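Local structure of agarase (Pseudoalteromonas fuliginea, 6XJ9) at residues A[449-454]-A[489-494]; A[483-488]-A[603-608]; A[613-618]-A[635-640]. The protein probably hydrolyses agarose, as an agarase of glycoside hydrolase family 50 from a marine bacterium. One frame throughout, in Å; residues are numbered along the deposited sequence. Where two conformers were deposited one is given.

Interaction 1. Residues A[449-454]-A[489-494]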
loop_
_atom_site.group_PDB
_atom_site.type_symbol
_atom_site.label_atom_id
_atom_site.label_comp_id
_atom_site.label_asym_id
_atom_site.label_seq_id
_atom_site.Cartn_x
_atom_site.Cartn_y
_atom_site.Cartn_z
ATOM N N TYR A 449 -17.879 7.666 -22.678
ATOM C CA TYR A 449 -16.571 8.155 -23.082
ATOM C C TYR A 449 -16.660 9.643 -23.403
ATOM O O TYR A 449 -17.732 10.159 -23.692
ATOM C CB TYR A 449 -16.020 7.340 -24.252
ATOM C CG TYR A 449 -16.789 7.495 -25.543
ATOM C CD1 TYR A 449 -17.848 6.648 -25.840
ATOM C CD2 TYR A 449 -16.476 8.490 -26.459
ATOM C CE1 TYR A 449 -18.562 6.784 -27.023
ATOM C CE2 TYR A 449 -17.192 8.644 -27.642
ATOM C CZ TYR A 449 -18.239 7.783 -27.923
ATOM O OH TYR A 449 -18.951 7.905 -29.091
ATOM N N PHE A 450 -15.517 10.326 -23.298
ATOM C CA PHE A 450 -15.391 11.731 -23.649
ATOM C C PHE A 450 -14.711 11.789 -25.013
ATOM O O PHE A 450 -13.781 11.023 -25.246
ATOM C CB PHE A 450 -14.603 12.449 -22.549
ATOM C CG PHE A 450 -15.402 12.655 -21.282
ATOM C CD1 PHE A 450 -15.724 11.587 -20.450
ATOM C CD2 PHE A 450 -15.903 13.908 -20.958
ATOM C CE1 PHE A 450 -16.492 11.776 -19.307
ATOM C CE2 PHE A 450 -16.666 14.095 -19.812
ATOM C CZ PHE A 450 -16.951 13.031 -18.990
ATOM N N ALA A 451 -15.210 12.655 -25.907
ATOM C CA ALA A 451 -14.608 12.859 -27.215
ATOM C C ALA A 451 -13.862 14.195 -27.244
ATOM O O ALA A 451 -13.983 15.009 -26.329
ATOM C CB ALA A 451 -15.666 12.787 -28.294
ATOM N N ASN A 452 -13.096 14.408 -28.314
ATOM C CA ASN A 452 -12.231 15.567 -28.421
ATOM C C ASN A 452 -11.998 15.911 -29.888
ATOM O O ASN A 452 -12.058 15.044 -30.754
ATOM C CB ASN A 452 -10.885 15.314 -27.741
ATOM C CG ASN A 452 -10.006 14.362 -28.523
ATOM O OD1 ASN A 452 -10.120 13.138 -28.394
ATOM N ND2 ASN A 452 -9.144 14.914 -29.355
ATOM N N GLY A 453 -11.715 17.190 -30.134
ATOM C CA GLY A 453 -11.101 17.647 -31.372
ATOM C C GLY A 453 -10.125 18.793 -31.108
ATOM O O GLY A 453 -10.192 19.423 -30.053
ATOM N N TRP A 454 -9.188 18.989 -32.048
ATOM C CA TRP A 454 -8.272 20.117 -32.082
ATOM C C TRP A 454 -8.659 21.000 -33.259
ATOM O O TRP A 454 -8.774 20.499 -34.373
ATOM C CB TRP A 454 -6.831 19.644 -32.323
ATOM C CG TRP A 454 -6.268 18.657 -31.354
ATOM C CD1 TRP A 454 -6.193 17.301 -31.503
ATOM C CD2 TRP A 454 -5.643 18.963 -30.096
ATOM N NE1 TRP A 454 -5.592 16.736 -30.411
ATOM C CE2 TRP A 454 -5.248 17.730 -29.528
ATOM C CE3 TRP A 454 -5.400 20.150 -29.390
ATOM C CZ2 TRP A 454 -4.601 17.658 -28.295
ATOM C CZ3 TRP A 454 -4.766 20.075 -28.171
ATOM C CH2 TRP A 454 -4.379 18.844 -27.627
ATOM N N SER A 489 -17.410 18.825 -37.066
ATOM C CA SER A 489 -18.007 17.889 -38.009
ATOM C C SER A 489 -17.301 16.532 -37.981
ATOM O O SER A 489 -17.951 15.491 -38.000
ATOM C CB SER A 489 -18.022 18.462 -39.405
ATOM O OG SER A 489 -18.776 17.606 -40.249
ATOM N N VAL A 490 -15.966 16.540 -37.931
ATOM C CA VAL A 490 -15.218 15.294 -37.882
ATOM C C VAL A 490 -15.574 14.537 -36.605
ATOM O O VAL A 490 -15.792 13.332 -36.640
ATOM C CB VAL A 490 -13.696 15.516 -37.989
ATOM C CG1 VAL A 490 -12.929 14.266 -37.585
ATOM C CG2 VAL A 490 -13.283 15.937 -39.390
ATOM N N VAL A 491 -15.593 15.246 -35.473
ATOM C CA VAL A 491 -15.974 14.625 -34.212
ATOM C C VAL A 491 -17.359 13.997 -34.357
ATOM O O VAL A 491 -17.563 12.862 -33.936
ATOM C CB VAL A 491 -15.918 15.623 -33.036
ATOM C CG1 VAL A 491 -16.351 14.981 -31.728
ATOM C CG2 VAL A 491 -14.529 16.217 -32.892
ATOM N N ALA A 492 -18.302 14.741 -34.954
ATOM C CA ALA A 492 -19.677 14.269 -35.094
ATOM C C ALA A 492 -19.726 12.927 -35.827
ATOM O O ALA A 492 -20.519 12.067 -35.479
ATOM C CB ALA A 492 -20.519 15.300 -35.819
ATOM N N LYS A 493 -18.867 12.754 -36.835
ATOM C CA LYS A 493 -18.853 11.521 -37.607
ATOM C C LYS A 493 -18.209 10.374 -36.830
ATOM O O LYS A 493 -18.441 9.212 -37.149
ATOM C CB LYS A 493 -18.164 11.752 -38.954
ATOM C CG LYS A 493 -19.041 12.445 -39.982
ATOM C CD LYS A 493 -18.248 13.193 -41.019
ATOM C CE LYS A 493 -19.120 14.118 -41.839
ATOM N NZ LYS A 493 -20.155 13.362 -42.578
ATOM N N GLU A 494 -17.406 10.689 -35.805
ATOM C CA GLU A 494 -16.806 9.639 -34.996
ATOM C C GLU A 494 -17.796 9.172 -33.942
ATOM O O GLU A 494 -17.804 7.995 -33.606
ATOM C CB GLU A 494 -15.581 10.132 -34.223
ATOM C CG GLU A 494 -14.469 10.656 -35.103
ATOM C CD GLU A 494 -13.307 11.168 -34.281
ATOM O OE1 GLU A 494 -13.528 12.036 -33.405
ATOM O OE2 GLU A 494 -12.205 10.685 -34.499
HETATM O O HOH W 1 -13.057 12.395 -30.934
HETATM O O HOH W 2 -11.631 14.364 -34.065
#

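Interaction 2. Residues A[483-488]-A[603-608]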
loop_
_atom_site.group_PDB
_atom_site.type_symbol
_atom_site.label_atom_id
_atom_site.label_comp_id
_atom_site.label_asym_id
_atom_site.label_seq_id
_atom_site.Cartn_x
_atom_site.Cartn_y
_atom_site.Cartn_z
ATOM N N ARG A 483 -12.826 26.350 -39.956
ATOM C CA ARG A 483 -12.023 25.258 -39.418
ATOM C C ARG A 483 -12.638 24.702 -38.132
ATOM O O ARG A 483 -12.534 23.503 -37.865
ATOM C CB ARG A 483 -10.567 25.698 -39.232
ATOM C CG ARG A 483 -9.765 25.776 -40.529
ATOM C CD ARG A 483 -9.109 24.445 -40.856
ATOM N NE ARG A 483 -9.970 23.449 -41.482
ATOM C CZ ARG A 483 -9.972 22.140 -41.212
ATOM N NH1 ARG A 483 -9.182 21.640 -40.278
ATOM N NH2 ARG A 483 -10.795 21.339 -41.866
ATOM N N ALA A 484 -13.257 25.576 -37.329
ATOM C CA ALA A 484 -13.986 25.143 -36.140
ATOM C C ALA A 484 -15.100 24.187 -36.557
ATOM O O ALA A 484 -15.203 23.080 -36.030
ATOM C CB ALA A 484 -14.552 26.340 -35.408
ATOM N N ASN A 485 -15.928 24.639 -37.508
ATOM C CA ASN A 485 -17.047 23.865 -38.035
ATOM C C ASN A 485 -16.561 22.503 -38.516
ATOM O O ASN A 485 -17.106 21.477 -38.132
ATOM C CB ASN A 485 -17.758 24.599 -39.175
ATOM C CG ASN A 485 -18.694 25.673 -38.671
ATOM O OD1 ASN A 485 -19.203 25.573 -37.558
ATOM N ND2 ASN A 485 -18.936 26.691 -39.487
ATOM N N GLU A 486 -15.506 22.510 -39.337
ATOM C CA GLU A 486 -14.967 21.306 -39.948
ATOM C C GLU A 486 -14.402 20.352 -38.892
ATOM O O GLU A 486 -14.572 19.138 -39.003
ATOM C CB GLU A 486 -13.918 21.690 -40.991
ATOM C CG GLU A 486 -14.526 21.958 -42.364
ATOM C CD GLU A 486 -13.657 22.654 -43.404
ATOM O OE1 GLU A 486 -14.242 23.207 -44.371
ATOM O OE2 GLU A 486 -12.410 22.655 -43.254
ATOM N N THR A 487 -13.714 20.896 -37.875
ATOM C CA THR A 487 -13.231 20.085 -36.765
ATOM C C THR A 487 -14.411 19.402 -36.071
ATOM O O THR A 487 -14.385 18.201 -35.799
ATOM C CB THR A 487 -12.430 20.939 -35.772
ATOM O OG1 THR A 487 -11.370 21.537 -36.514
ATOM C CG2 THR A 487 -11.869 20.154 -34.605
ATOM N N VAL A 488 -15.458 20.170 -35.762
ATOM C CA VAL A 488 -16.521 19.599 -34.943
ATOM C C VAL A 488 -17.284 18.558 -35.762
ATOM O O VAL A 488 -17.725 17.536 -35.227
ATOM C CB VAL A 488 -17.430 20.677 -34.322
ATOM C CG1 VAL A 488 -18.648 20.052 -33.640
ATOM C CG2 VAL A 488 -16.651 21.520 -33.320
ATOM N N ASN A 603 -18.954 26.940 -29.736
ATOM C CA ASN A 603 -20.305 26.626 -29.301
ATOM C C ASN A 603 -21.264 26.506 -30.490
ATOM O O ASN A 603 -22.128 25.625 -30.501
ATOM C CB ASN A 603 -20.802 27.657 -28.284
ATOM C CG ASN A 603 -22.205 27.341 -27.828
ATOM O OD1 ASN A 603 -22.416 26.323 -27.181
ATOM N ND2 ASN A 603 -23.163 28.161 -28.227
ATOM N N ALA A 604 -21.151 27.416 -31.472
ATOM C CA ALA A 604 -22.040 27.341 -32.627
ATOM C C ALA A 604 -21.718 26.110 -33.475
ATOM O O ALA A 604 -22.618 25.526 -34.072
ATOM C CB ALA A 604 -21.984 28.598 -33.462
ATOM N N ALA A 605 -20.438 25.726 -33.553
ATOM C CA ALA A 605 -20.089 24.503 -34.264
ATOM C C ALA A 605 -20.717 23.284 -33.581
ATOM O O ALA A 605 -21.333 22.421 -34.226
ATOM C CB ALA A 605 -18.585 24.388 -34.406
ATOM N N MET A 606 -20.549 23.217 -32.257
ATOM C CA MET A 606 -21.132 22.156 -31.458
ATOM C C MET A 606 -22.660 22.138 -31.620
ATOM O O MET A 606 -23.259 21.077 -31.703
ATOM C CB MET A 606 -20.738 22.320 -29.987
ATOM C CG MET A 606 -19.318 21.843 -29.710
ATOM S SD MET A 606 -19.195 20.044 -29.811
ATOM C CE MET A 606 -20.355 19.541 -28.536
ATOM N N ASP A 607 -23.280 23.321 -31.695
ATOM C CA ASP A 607 -24.721 23.449 -31.854
ATOM C C ASP A 607 -25.171 22.898 -33.209
ATOM O O ASP A 607 -26.312 22.451 -33.362
ATOM C CB ASP A 607 -25.166 24.899 -31.674
ATOM C CG ASP A 607 -25.331 25.345 -30.229
ATOM O OD1 ASP A 607 -25.201 24.501 -29.325
ATOM O OD2 ASP A 607 -25.572 26.545 -30.021
ATOM N N LYS A 608 -24.296 22.971 -34.219
ATOM C CA LYS A 608 -24.691 22.487 -35.534
ATOM C C LYS A 608 -24.581 20.957 -35.601
ATOM O O LYS A 608 -25.529 20.278 -36.008
ATOM C CB LYS A 608 -23.934 23.211 -36.649
ATOM C CG LYS A 608 -24.280 22.755 -38.066
ATOM C CD LYS A 608 -23.841 23.720 -39.161
ATOM C CE LYS A 608 -24.490 23.413 -40.500
ATOM N NZ LYS A 608 -24.079 22.080 -41.001
#

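Interaction 3. Residues A[613-618]-A[635-640]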
loop_
_atom_site.group_PDB
_atom_site.type_symbol
_atom_site.label_atom_id
_atom_site.label_comp_id
_atom_site.label_asym_id
_atom_site.label_seq_id
_atom_site.Cartn_x
_atom_site.Cartn_y
_atom_site.Cartn_z
ATOM N N HIS A 613 -25.269 16.975 -27.459
ATOM C CA HIS A 613 -24.154 16.561 -26.614
ATOM C C HIS A 613 -23.519 17.768 -25.932
ATOM O O HIS A 613 -23.455 18.841 -26.518
ATOM C CB HIS A 613 -23.087 15.874 -27.465
ATOM C CG HIS A 613 -23.490 14.509 -27.882
ATOM N ND1 HIS A 613 -24.230 14.288 -29.028
ATOM C CD2 HIS A 613 -23.279 13.305 -27.310
ATOM C CE1 HIS A 613 -24.452 13.000 -29.156
ATOM N NE2 HIS A 613 -23.882 12.372 -28.113
ATOM N N MET A 614 -23.017 17.569 -24.706
ATOM C CA MET A 614 -22.468 18.675 -23.935
ATOM C C MET A 614 -21.143 19.122 -24.540
ATOM O O MET A 614 -20.340 18.297 -24.970
ATOM C CB MET A 614 -22.228 18.267 -22.481
ATOM C CG MET A 614 -23.518 18.091 -21.704
ATOM S SD MET A 614 -23.157 17.815 -19.965
ATOM C CE MET A 614 -22.369 16.207 -20.011
ATOM N N TYR A 615 -20.934 20.443 -24.532
ATOM C CA TYR A 615 -19.676 21.067 -24.900
ATOM C C TYR A 615 -18.935 21.410 -23.611
ATOM O O TYR A 615 -19.467 22.135 -22.774
ATOM C CB TYR A 615 -19.960 22.292 -25.774
ATOM C CG TYR A 615 -18.782 23.205 -26.005
ATOM C CD1 TYR A 615 -17.507 22.696 -26.186
ATOM C CD2 TYR A 615 -18.962 24.580 -26.084
ATOM C CE1 TYR A 615 -16.427 23.528 -26.421
ATOM C CE2 TYR A 615 -17.895 25.428 -26.318
ATOM C CZ TYR A 615 -16.627 24.900 -26.486
ATOM O OH TYR A 615 -15.566 25.730 -26.703
ATOM N N LEU A 616 -17.717 20.874 -23.466
ATOM C CA LEU A 616 -17.026 20.809 -22.188
ATOM C C LEU A 616 -15.863 21.791 -22.138
ATOM O O LEU A 616 -15.008 21.684 -21.254
ATOM C CB LEU A 616 -16.498 19.384 -21.986
ATOM C CG LEU A 616 -17.554 18.287 -22.045
ATOM C CD1 LEU A 616 -16.874 16.924 -22.051
ATOM C CD2 LEU A 616 -18.514 18.405 -20.861
ATOM N N GLY A 617 -15.825 22.734 -23.087
ATOM C CA GLY A 617 -14.814 23.782 -23.034
ATOM C C GLY A 617 -13.459 23.322 -23.558
ATOM O O GLY A 617 -13.393 22.424 -24.395
ATOM N N ALA A 618 -12.384 23.946 -23.043
ATOM C CA ALA A 618 -11.082 23.923 -23.697
ATOM C C ALA A 618 -9.942 23.613 -22.724
ATOM O O ALA A 618 -8.782 23.818 -23.066
ATOM C CB ALA A 618 -10.846 25.236 -24.412
ATOM N N LYS A 635 -20.494 31.457 -20.557
ATOM C CA LYS A 635 -21.665 31.873 -21.309
ATOM C C LYS A 635 -21.990 30.875 -22.420
ATOM O O LYS A 635 -23.003 31.028 -23.091
ATOM C CB LYS A 635 -21.391 33.233 -21.963
ATOM C CG LYS A 635 -21.140 34.390 -21.003
ATOM C CD LYS A 635 -21.023 35.736 -21.700
ATOM C CE LYS A 635 -19.708 35.919 -22.430
ATOM N NZ LYS A 635 -18.723 36.668 -21.613
ATOM N N TYR A 636 -21.116 29.885 -22.652
ATOM C CA TYR A 636 -21.296 29.030 -23.816
ATOM C C TYR A 636 -21.238 27.543 -23.485
ATOM O O TYR A 636 -22.016 26.778 -24.051
ATOM C CB TYR A 636 -20.308 29.389 -24.933
ATOM C CG TYR A 636 -20.461 30.788 -25.479
ATOM C CD1 TYR A 636 -21.455 31.097 -26.398
ATOM C CD2 TYR A 636 -19.633 31.814 -25.052
ATOM C CE1 TYR A 636 -21.609 32.383 -26.893
ATOM C CE2 TYR A 636 -19.771 33.110 -25.540
ATOM C CZ TYR A 636 -20.754 33.392 -26.471
ATOM O OH TYR A 636 -20.886 34.664 -26.960
ATOM N N VAL A 637 -20.324 27.139 -22.596
ATOM C CA VAL A 637 -20.064 25.731 -22.324
ATOM C C VAL A 637 -21.113 25.159 -21.377
ATOM O O VAL A 637 -21.693 25.878 -20.576
ATOM C CB VAL A 637 -18.644 25.519 -21.766
ATOM C CG1 VAL A 637 -17.605 26.197 -22.657
ATOM C CG2 VAL A 637 -18.515 26.020 -20.331
ATOM N N ASP A 638 -21.304 23.837 -21.455
ATOM C CA ASP A 638 -22.173 23.115 -20.538
ATOM C C ASP A 638 -21.407 22.858 -19.242
ATOM O O ASP A 638 -21.981 22.885 -18.153
ATOM C CB ASP A 638 -22.655 21.807 -21.173
ATOM C CG ASP A 638 -23.568 22.055 -22.358
ATOM O OD1 ASP A 638 -24.724 22.454 -22.123
ATOM O OD2 ASP A 638 -23.113 21.880 -23.498
ATOM N N VAL A 639 -20.109 22.593 -19.387
ATOM C CA VAL A 639 -19.234 22.309 -18.254
ATOM C C VAL A 639 -17.919 23.025 -18.526
ATOM O O VAL A 639 -17.414 22.949 -19.645
ATOM C CB VAL A 639 -19.001 20.791 -18.068
ATOM C CG1 VAL A 639 -18.151 20.477 -16.836
ATOM C CG2 VAL A 639 -20.304 19.997 -18.017
ATOM N N ILE A 640 -17.382 23.716 -17.511
ATOM C CA ILE A 640 -16.086 24.368 -17.641
ATOM C C ILE A 640 -15.005 23.369 -17.236
ATOM O O ILE A 640 -15.010 22.872 -16.111
ATOM C CB ILE A 640 -15.958 25.667 -16.816
ATOM C CG1 ILE A 640 -17.213 26.542 -16.835
ATOM C CG2 ILE A 640 -14.757 26.458 -17.302
ATOM C CD1 ILE A 640 -17.141 27.707 -15.857
#

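Interaction 1. Residues A[449-454]-A[489-494]
With chi1 of V491 at 179°, its CG1 branch lies anti to the backbone N and its CG2 branch anti to the carbonyl carbon, and the two methyls meet successive residues of the strand, CG1 at A451 and CG2 at N452 and G453. CG1 meets the CB of A451 at 4.1 Å, methyl against methyl. CG2 lands on the next peptide along, 3.5 Å from N452 O, and sits 4.0 Å from the CA of G453. Because G453 carries no side chain, the valine can settle this near the strand; the CA atoms of G453 and V491 are the nearest CA pair of the two segments, at 6.4 Å.

The polar part of the contact is bridged by solvent. E494 starts with CG anti to its own carbonyl carbon (chi1 -60°) and then runs extended, which brings its carboxylate to the level of N452. OE1 still stands 4.3 Å from N452 O, too far for a direct bond, and both oxygens are natural acceptors. Water 1 resolves this by donating to both oxygens, 2.8 Å from N452 O, although its short approach to E494 OE1 makes the exact length doubtful. Water 2 also donates to OE1 of E494, at 3.1 Å, but its bond to N452 O is weak.

Backbone bonds also tie Y449 and A451 to strand 501-506, while V491 touches V504 of that strand. One helix residue therefore spans two parallel strands. The axes of strand 449-453 and of helix segment 489-494 come within 8.4 Å at 149°, nearer antiparallel than parallel, as expected where strand 449-453, helix 478-495 and the parallel strand 501-506 make a beta-alpha-beta crossover, the repeating element of the (beta/alpha)8 barrel expected of GH50 catalytic domains.

Interaction 2. Residues A[483-488]-A[603-608]
Two neighbouring helices of what is probably the (beta/alpha)8 catalytic barrel, 478-495 and 584-609, meet here through V488 and A605, on the same side of the parallel strands 501-506 and 614-615. The short axes come within 8.7 Å and cross at -41°, and the CA atoms of N485 and A605 are only 4.9 Å apart, a separation made possible by the small side chain of the alanine.

The CB of A605 is the point of closest packing. It touches the CG2 of V488 at 3.6 Å and the OD1 of N485 at 3.4 Å, while the carbonyl O of A484 lies slightly farther off. In V488, chi1 of 172° sets CG1 anti to the backbone N and leaves CG2 to face the alanine. CG1 packs farther along the same helix, 3.6 Å from the carbonyl O of A605 and 3.9 Å from the SD of M606, whose chain bends at chi2 and chi3. V488 also reaches I506, and M606 reaches V504 and Y615, so the same residues also pack on strands 501-506 and 614-615.

R483, E486 and T487 make bonds within their own helix: R483 NH2 forms a salt bridge to OE2 of E486, in the guanidinium plane, and T487 OG1 bonds the carbonyl O of R483 at 2.7 Å. R483 NH1 turns instead to I456 O.

The two segments thus meet through valine and alanine methyls and the methionine sulfur, with carbonyl and amide oxygens nearby, so their hold on each other rests on close fit and burial of apolar surface rather than on directional bonds.

Interaction 3. Residues A[613-618]-A[635-640]
Y615 and D638 grip each other at both ends of the tyrosine backbone. The amide N of Y615 donates to OD2 of D638 at 2.8 Å, nearly straight at 169°, and OD2 accepts through its anti lone pair. In return, D638 N donates to Y615 O, also at 2.8 Å, with an N-H...O angle of 152°. V639 N adds a weak third bond to the same carbonyl at 3.5 Å. With chi1 of D638 at -67°, CG is anti to the carbonyl carbon, which brings OD2 past M614 CA, 3.3 Å away, to the N-H of Y615.

Neighbouring residues find their partners elsewhere. M614 and L616 make backbone bonds to V504 of strand 501-506, so the chain is held by that strand on one edge and by D638 on the other. L616 O comes 3.2 Å from V639 O, but two acceptors do not bond; L616 O is satisfied by OG of S641. V637 O accepts from NZ of K662, and the OH of Y636 binds D596.

Apolar packing fills in around the bonds. CG1 of V637 stands over one face of the Y615 ring, 4.2 Å from its centroid in a CH-pi contact, and also meets the CA of G617. Farther along, CD2 of L616 lies alongside V639, 3.7 Å from its CB.

An aspartate here does the work of a strand neighbour: its main chain and side chain together satisfy the buried N-H and C=O of Y615. Accepting that straight N-H bond would tend to favour the ionised carboxylate, and the paired bonds fix the loop before strand 640-643 against the 614-615 strand.

How the interactions relate
From the N terminus, 449-454 comes first, and interaction 1 closes the loop to 489-494 within one crossover. Before that loop ends, 483-488 opens interaction 2, which closes much later at 603-608, so the two cross, sharing helix 478-495; W454 O also packs on CG2 of T487. Interaction 3 follows in series, a short closure from 613-618 to 635-640. It stays in touch with both others: F450 packs on L616, and the CE of M606 lies near the carbonyls of H613 and M614. Together the three tie parallel strands 449-453, 501-506 and 614-615 to two covering helices and to the approach to strand 640-643.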